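Mobilization protein A (Pseudomonas aeruginosa, PDB 2NS6) nicks one strand of plasmid DNA at the origin of transfer and locally unwinds the DNA, as the relaxase of the conjugative relaxosome. Local coordinates at residues L5-G10 / K72-A77; A54-A59 / M123-I128. All coordinates share one frame; numbering follows the deposited sequence.

In the fold
Both contacts involve the five-stranded antiparallel sheet of the relaxase, whose strand order is 5-10, 71-77, 117-124, 106-113, 38-44. Contact 1 pairs 5-10, one of the two outermost strands, with strand 71-77. Contact 2 sets helix 53-63 against the end of strand 117-124 and the turn after it. Their centres lie about 15 Å apart. They meet where strands 71-77 and 117-124 run side by side: Lys72 N lies 2.8 Å from Ile124 O, a probable hydrogen bond. Along the chain the four segments alternate, 5-10, 54-59, 72-77, 123-128. Strand 117-124 carries His119 and His121 of a manganese site. Contact 1 borders this strand and contact 2 includes its end; His111 of the neighbouring strand completes the three histidines.

Contact 1 of 2, residues L5-G10 / K72-A77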
loop_
_atom_site.group_PDB
_atom_site.type_symbol
_atom_site.label_atom_id
_atom_site.label_comp_id
_atom_site.label_asym_id
_atom_site.label_seq_id
_atom_site.Cartn_x
_atom_site.Cartn_y
_atom_site.Cartn_z
ATOM N N LEU A 5 -0.597 9.719 -11.372
ATOM C CA LEU A 5 -0.428 8.505 -10.583
ATOM C C LEU A 5 0.347 7.483 -11.404
ATOM O O LEU A 5 0.069 7.296 -12.588
ATOM C CB LEU A 5 -1.796 7.945 -10.198
ATOM C CG LEU A 5 -1.868 6.619 -9.432
ATOM C CD1 LEU A 5 -3.155 6.573 -8.614
ATOM C CD2 LEU A 5 -1.812 5.444 -10.404
ATOM N N THR A 6 1.324 6.832 -10.780
ATOM C CA THR A 6 2.123 5.816 -11.465
ATOM C C THR A 6 2.115 4.563 -10.607
ATOM O O THR A 6 1.598 4.576 -9.493
ATOM C CB THR A 6 3.588 6.265 -11.655
ATOM O OG1 THR A 6 4.167 6.532 -10.375
ATOM C CG2 THR A 6 3.664 7.538 -12.504
ATOM N N ALA A 7 2.694 3.483 -11.115
ATOM C CA ALA A 7 2.724 2.237 -10.362
ATOM C C ALA A 7 3.781 1.276 -10.885
ATOM O O ALA A 7 4.117 1.306 -12.063
ATOM C CB ALA A 7 1.353 1.576 -10.412
ATOM N N LYS A 8 4.296 0.427 -10.000
ATOM C CA LYS A 8 5.299 -0.569 -10.363
ATOM C C LYS A 8 5.342 -1.683 -9.312
ATOM O O LYS A 8 4.958 -1.469 -8.161
ATOM C CB LYS A 8 6.678 0.079 -10.488
ATOM C CG LYS A 8 7.107 0.869 -9.269
ATOM C CD LYS A 8 8.583 1.231 -9.336
ATOM C CE LYS A 8 8.904 2.003 -10.599
ATOM N NZ LYS A 8 8.026 3.203 -10.730
ATOM N N THR A 9 5.809 -2.867 -9.711
ATOM C CA THR A 9 5.892 -4.018 -8.807
ATOM C C THR A 9 7.325 -4.232 -8.301
ATOM O O THR A 9 8.286 -3.853 -8.966
ATOM C CB THR A 9 5.421 -5.320 -9.518
ATOM O OG1 THR A 9 4.176 -5.082 -10.191
ATOM C CG2 THR A 9 5.220 -6.446 -8.500
ATOM N N GLY A 10 7.460 -4.836 -7.122
ATOM C CA GLY A 10 8.779 -5.098 -6.562
ATOM C C GLY A 10 9.016 -6.584 -6.322
ATOM O O GLY A 10 8.281 -7.215 -5.564
ATOM N N LYS A 72 3.013 -4.127 -4.787
ATOM C CA LYS A 72 2.714 -3.242 -5.903
ATOM C C LYS A 72 2.770 -1.837 -5.307
ATOM O O LYS A 72 1.947 -1.472 -4.460
ATOM C CB LYS A 72 1.307 -3.527 -6.432
ATOM C CG LYS A 72 0.871 -2.685 -7.636
ATOM C CD LYS A 72 1.652 -3.043 -8.886
ATOM C CE LYS A 72 1.120 -2.322 -10.115
ATOM N NZ LYS A 72 -0.204 -2.860 -10.550
ATOM N N GLU A 73 3.752 -1.060 -5.742
ATOM C CA GLU A 73 3.934 0.300 -5.253
ATOM C C GLU A 73 3.192 1.299 -6.123
ATOM O O GLU A 73 3.372 1.335 -7.340
ATOM C CB GLU A 73 5.420 0.647 -5.238
ATOM C CG GLU A 73 5.726 2.110 -4.945
ATOM C CD GLU A 73 7.206 2.342 -4.721
ATOM O OE1 GLU A 73 8.006 1.931 -5.587
ATOM O OE2 GLU A 73 7.564 2.933 -3.676
ATOM N N VAL A 74 2.358 2.112 -5.496
ATOM C CA VAL A 74 1.599 3.117 -6.221
ATOM C C VAL A 74 1.987 4.495 -5.689
ATOM O O VAL A 74 2.181 4.666 -4.483
ATOM C CB VAL A 74 0.080 2.912 -6.036
ATOM C CG1 VAL A 74 -0.685 3.925 -6.872
ATOM C CG2 VAL A 74 -0.313 1.496 -6.440
ATOM N N GLU A 75 2.117 5.464 -6.593
ATOM C CA GLU A 75 2.475 6.831 -6.204
ATOM C C GLU A 75 1.539 7.837 -6.855
ATOM O O GLU A 75 1.310 7.793 -8.066
ATOM C CB GLU A 75 3.913 7.167 -6.605
ATOM C CG GLU A 75 4.431 8.430 -5.918
ATOM C CD GLU A 75 5.880 8.745 -6.253
ATOM O OE1 GLU A 75 6.693 7.802 -6.350
ATOM O OE2 GLU A 75 6.206 9.941 -6.397
ATOM N N PHE A 76 1.002 8.749 -6.054
ATOM C CA PHE A 76 0.093 9.756 -6.584
ATOM C C PHE A 76 0.233 11.105 -5.885
ATOM O O PHE A 76 0.433 11.173 -4.675
ATOM C CB PHE A 76 -1.358 9.260 -6.500
ATOM C CG PHE A 76 -1.724 8.624 -5.184
ATOM C CD1 PHE A 76 -1.305 7.332 -4.874
ATOM C CD2 PHE A 76 -2.477 9.322 -4.248
ATOM C CE1 PHE A 76 -1.639 6.747 -3.656
ATOM C CE2 PHE A 76 -2.817 8.743 -3.026
ATOM C CZ PHE A 76 -2.391 7.456 -2.728
ATOM N N ALA A 77 0.143 12.179 -6.663
ATOM C CA ALA A 77 0.253 13.525 -6.120
ATOM C C ALA A 77 -1.035 13.882 -5.385
ATOM O O ALA A 77 -2.115 13.416 -5.754
ATOM C CB ALA A 77 0.509 14.529 -7.255
#
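On one face of the sheet the Leu5 side chain packs between Val74 CG1 and Phe76 CB. Leu5 CG is anti to its backbone N (chi1 176°). Leu5 CG meets Val74 CG1 at 3.9 Å, and the methyls CD1 and CD2 lie close to the same CG1. On its other flank Leu5 lies beside Phe76 and points the same way. Leu5 CD1 touches Phe76 CB at 3.9 Å, and the phenyl ring leads away from strand 5-10. Val74 CG1 also sits close to Thr6 O. Farther along this face, the bend at chi2 (69°) puts Lys72 CD 3.5 Å from Thr9 OG1. Beyond it Lys72 CE touches Ala7 CB at 3.9 Å.

The opposite face carries Thr6, Lys8, Glu73 and Glu75. Thr6 OG1 lies against Glu75 CB. Lys8 runs beside Glu73, CG and CD near OE1, but Lys8 NZ stays 5.3 Å from Glu73 OE1. Glu73 OE2 instead forms a salt bridge with Lys21.

Two hydrogen-bonded pairs hold the backbones. Thr6 and Glu75 exchange bonds in both directions, as do Lys8 and Glu73, where Glu73 N to Lys8 O is 2.7 Å.

Strand 5-10 is an outermost strand of the sheet. Helix 164-181 covers the Leu5 face: Trp172 touches Leu5 and Phe76, and Trp164 touches Ala7 and Lys72. Along its other edge, strand 71-77 pairs with strand 117-124. On the face away from helix 164-181, Glu75 touches His119 and His121, which bind manganese.

Contact 2 of 2, residues A54-A59 / M123-I128; sequences ADYWDA and MISERI
Met123 pushes the end of its side chain onto the indole of Trp57. The two side chains reach toward each other tip to tip. Met123 CE stands over the centre of the Trp57 six-membered ring, 3.5 Å from the centroid and 10° off the ring normal. This is a CH-pi contact. The chain bends at chi3 (-70°), which turns CE onto the ring. The sulfur follows as a Met-aromatic partner: Met123 SD lies 4.8 Å from the centroid of the same Trp57 ring, in an oblique position. Met123 CG adds a touch at Trp57 CZ2.

Ile124 CB points away from the helix. The backbone C of Ile124 lies at the edge of the indole, near CH2.

Ser125 joins both aromatic residues. Ser125 CB packs 4.0 Å from Trp57 CH2. Its OG is anti to the backbone N (chi1 168°) and lies in the plane of the Tyr56 ring, at the edge. Ser125 OG and Tyr56 OH share a short hydrogen bond of 2.6 Å, in which either could be the donor. Trp139 NE1 also bonds to Tyr56 OH, so two partners grip this buried hydroxyl. Tyr56 CD2 lies over the indole face opposite Met123 CE, offset toward the rim.

Glu126 is the centre of an inverse gamma turn, and its CB points away. Arg127 then comes back: Arg127 CB is 3.6 Å from Tyr56 OH, while its guanidinium leads away to Ala153 O and Lys141 O.

Trp57 NE1 bonds to Thr107 OG1 on strand 106-113. Trp57 and Met123 also touch helix 18-26, which carries Tyr24, the probable nucleophile. Helix 53-63 thus packs beside the active site on the antiparallel 1-3-5-4-2 sheet of a MobA/MobL relaxase.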
loop_
_atom_site.group_PDB
_atom_site.type_symbol
_atom_site.label_atom_id
_atom_site.label_comp_id
_atom_site.label_asym_id
_atom_site.label_seq_id
_atom_site.Cartn_x
_atom_site.Cartn_y
_atom_site.Cartn_z
ATOM N N ALA A 54 6.001 -3.390 9.725
ATOM C CA ALA A 54 7.291 -3.873 9.247
ATOM C C ALA A 54 7.400 -5.389 9.366
ATOM O O ALA A 54 8.059 -6.039 8.547
ATOM C CB ALA A 54 8.425 -3.209 10.030
ATOM N N ASP A 55 6.753 -5.962 10.374
ATOM C CA ASP A 55 6.816 -7.412 10.539
ATOM C C ASP A 55 6.270 -8.119 9.297
ATOM O O ASP A 55 6.763 -9.177 8.914
ATOM C CB ASP A 55 6.039 -7.867 11.788
ATOM C CG ASP A 55 6.536 -7.205 13.065
ATOM O OD1 ASP A 55 7.730 -6.842 13.147
ATOM O OD2 ASP A 55 5.728 -7.059 14.006
ATOM N N TYR A 56 5.266 -7.530 8.653
ATOM C CA TYR A 56 4.690 -8.144 7.461
ATOM C C TYR A 56 5.677 -8.097 6.294
ATOM O O TYR A 56 5.849 -9.078 5.563
ATOM C CB TYR A 56 3.395 -7.424 7.062
ATOM C CG TYR A 56 2.654 -8.088 5.923
ATOM C CD1 TYR A 56 1.749 -9.121 6.164
ATOM C CD2 TYR A 56 2.881 -7.706 4.602
ATOM C CE1 TYR A 56 1.092 -9.761 5.126
ATOM C CE2 TYR A 56 2.228 -8.341 3.548
ATOM C CZ TYR A 56 1.336 -9.369 3.818
ATOM O OH TYR A 56 0.687 -10.014 2.790
ATOM N N TRP A 57 6.327 -6.955 6.114
ATOM C CA TRP A 57 7.276 -6.804 5.027
ATOM C C TRP A 57 8.536 -7.631 5.249
ATOM O O TRP A 57 9.158 -8.098 4.286
ATOM C CB TRP A 57 7.599 -5.324 4.842
ATOM C CG TRP A 57 6.339 -4.534 4.631
ATOM C CD1 TRP A 57 5.833 -3.565 5.444
ATOM C CD2 TRP A 57 5.402 -4.693 3.558
ATOM N NE1 TRP A 57 4.635 -3.105 4.944
ATOM C CE2 TRP A 57 4.352 -3.778 3.782
ATOM C CE3 TRP A 57 5.356 -5.516 2.416
ATOM C CZ2 TRP A 57 3.251 -3.668 2.916
ATOM C CZ3 TRP A 57 4.267 -5.406 1.556
ATOM C CH2 TRP A 57 3.230 -4.479 1.812
ATOM N N ASP A 58 8.901 -7.824 6.515
ATOM C CA ASP A 58 10.070 -8.642 6.854
ATOM C C ASP A 58 9.796 -10.069 6.370
ATOM O O ASP A 58 10.643 -10.687 5.727
ATOM C CB ASP A 58 10.307 -8.690 8.376
ATOM C CG ASP A 58 10.950 -7.419 8.937
ATOM O OD1 ASP A 58 11.763 -6.772 8.240
ATOM O OD2 ASP A 58 10.652 -7.083 10.110
ATOM N N ALA A 59 8.612 -10.586 6.696
ATOM C CA ALA A 59 8.222 -11.942 6.306
ATOM C C ALA A 59 8.194 -12.054 4.790
ATOM O O ALA A 59 8.754 -12.988 4.214
ATOM C CB ALA A 59 6.844 -12.289 6.886
ATOM N N MET A 123 2.182 0.948 -0.750
ATOM C CA MET A 123 2.585 -0.383 -1.165
ATOM C C MET A 123 1.498 -1.364 -0.781
ATOM O O MET A 123 1.005 -1.373 0.350
ATOM C CB MET A 123 3.953 -0.765 -0.574
ATOM C CG MET A 123 4.209 -0.337 0.846
ATOM S SD MET A 123 6.006 -0.314 1.293
ATOM C CE MET A 123 6.411 -2.095 1.319
ATOM N N ILE A 124 1.107 -2.165 -1.764
ATOM C CA ILE A 124 0.047 -3.151 -1.612
ATOM C C ILE A 124 0.547 -4.565 -1.791
ATOM O O ILE A 124 1.190 -4.885 -2.793
ATOM C CB ILE A 124 -1.040 -2.930 -2.661
ATOM C CG1 ILE A 124 -1.436 -1.454 -2.684
ATOM C CG2 ILE A 124 -2.235 -3.821 -2.371
ATOM C CD1 ILE A 124 -2.512 -1.147 -3.693
ATOM N N SER A 125 0.250 -5.410 -0.809
ATOM C CA SER A 125 0.635 -6.816 -0.856
ATOM C C SER A 125 -0.501 -7.539 -1.565
ATOM O O SER A 125 -1.666 -7.402 -1.183
ATOM C CB SER A 125 0.785 -7.368 0.562
ATOM O OG SER A 125 0.876 -8.781 0.544
ATOM N N GLU A 126 -0.167 -8.309 -2.593
ATOM C CA GLU A 126 -1.178 -9.030 -3.352
ATOM C C GLU A 126 -1.558 -10.369 -2.740
ATOM O O GLU A 126 -1.562 -11.398 -3.419
ATOM C CB GLU A 126 -0.709 -9.213 -4.796
ATOM C CG GLU A 126 -0.728 -7.922 -5.594
ATOM C CD GLU A 126 0.147 -8.001 -6.826
ATOM O OE1 GLU A 126 -0.349 -7.713 -7.932
ATOM O OE2 GLU A 126 1.334 -8.352 -6.675
ATOM N N ARG A 127 -1.883 -10.332 -1.451
ATOM C CA ARG A 127 -2.299 -11.505 -0.691
ATOM C C ARG A 127 -3.633 -11.156 -0.063
ATOM O O ARG A 127 -3.785 -10.103 0.549
ATOM C CB ARG A 127 -1.286 -11.825 0.414
ATOM C CG ARG A 127 0.073 -12.275 -0.104
ATOM C CD ARG A 127 0.045 -13.755 -0.488
ATOM N NE ARG A 127 1.277 -14.190 -1.139
ATOM C CZ ARG A 127 1.608 -15.461 -1.327
ATOM N NH1 ARG A 127 0.798 -16.421 -0.905
ATOM N NH2 ARG A 127 2.737 -15.774 -1.946
ATOM N N ILE A 128 -4.599 -12.048 -0.218
ATOM C CA ILE A 128 -5.937 -11.839 0.303
ATOM C C ILE A 128 -6.050 -12.234 1.767
ATOM O O ILE A 128 -5.852 -13.400 2.125
ATOM C CB ILE A 128 -6.947 -12.658 -0.521
ATOM C CG1 ILE A 128 -6.848 -12.244 -1.990
ATOM C CG2 ILE A 128 -8.359 -12.466 0.020
ATOM C CD1 ILE A 128 -7.617 -13.130 -2.947
#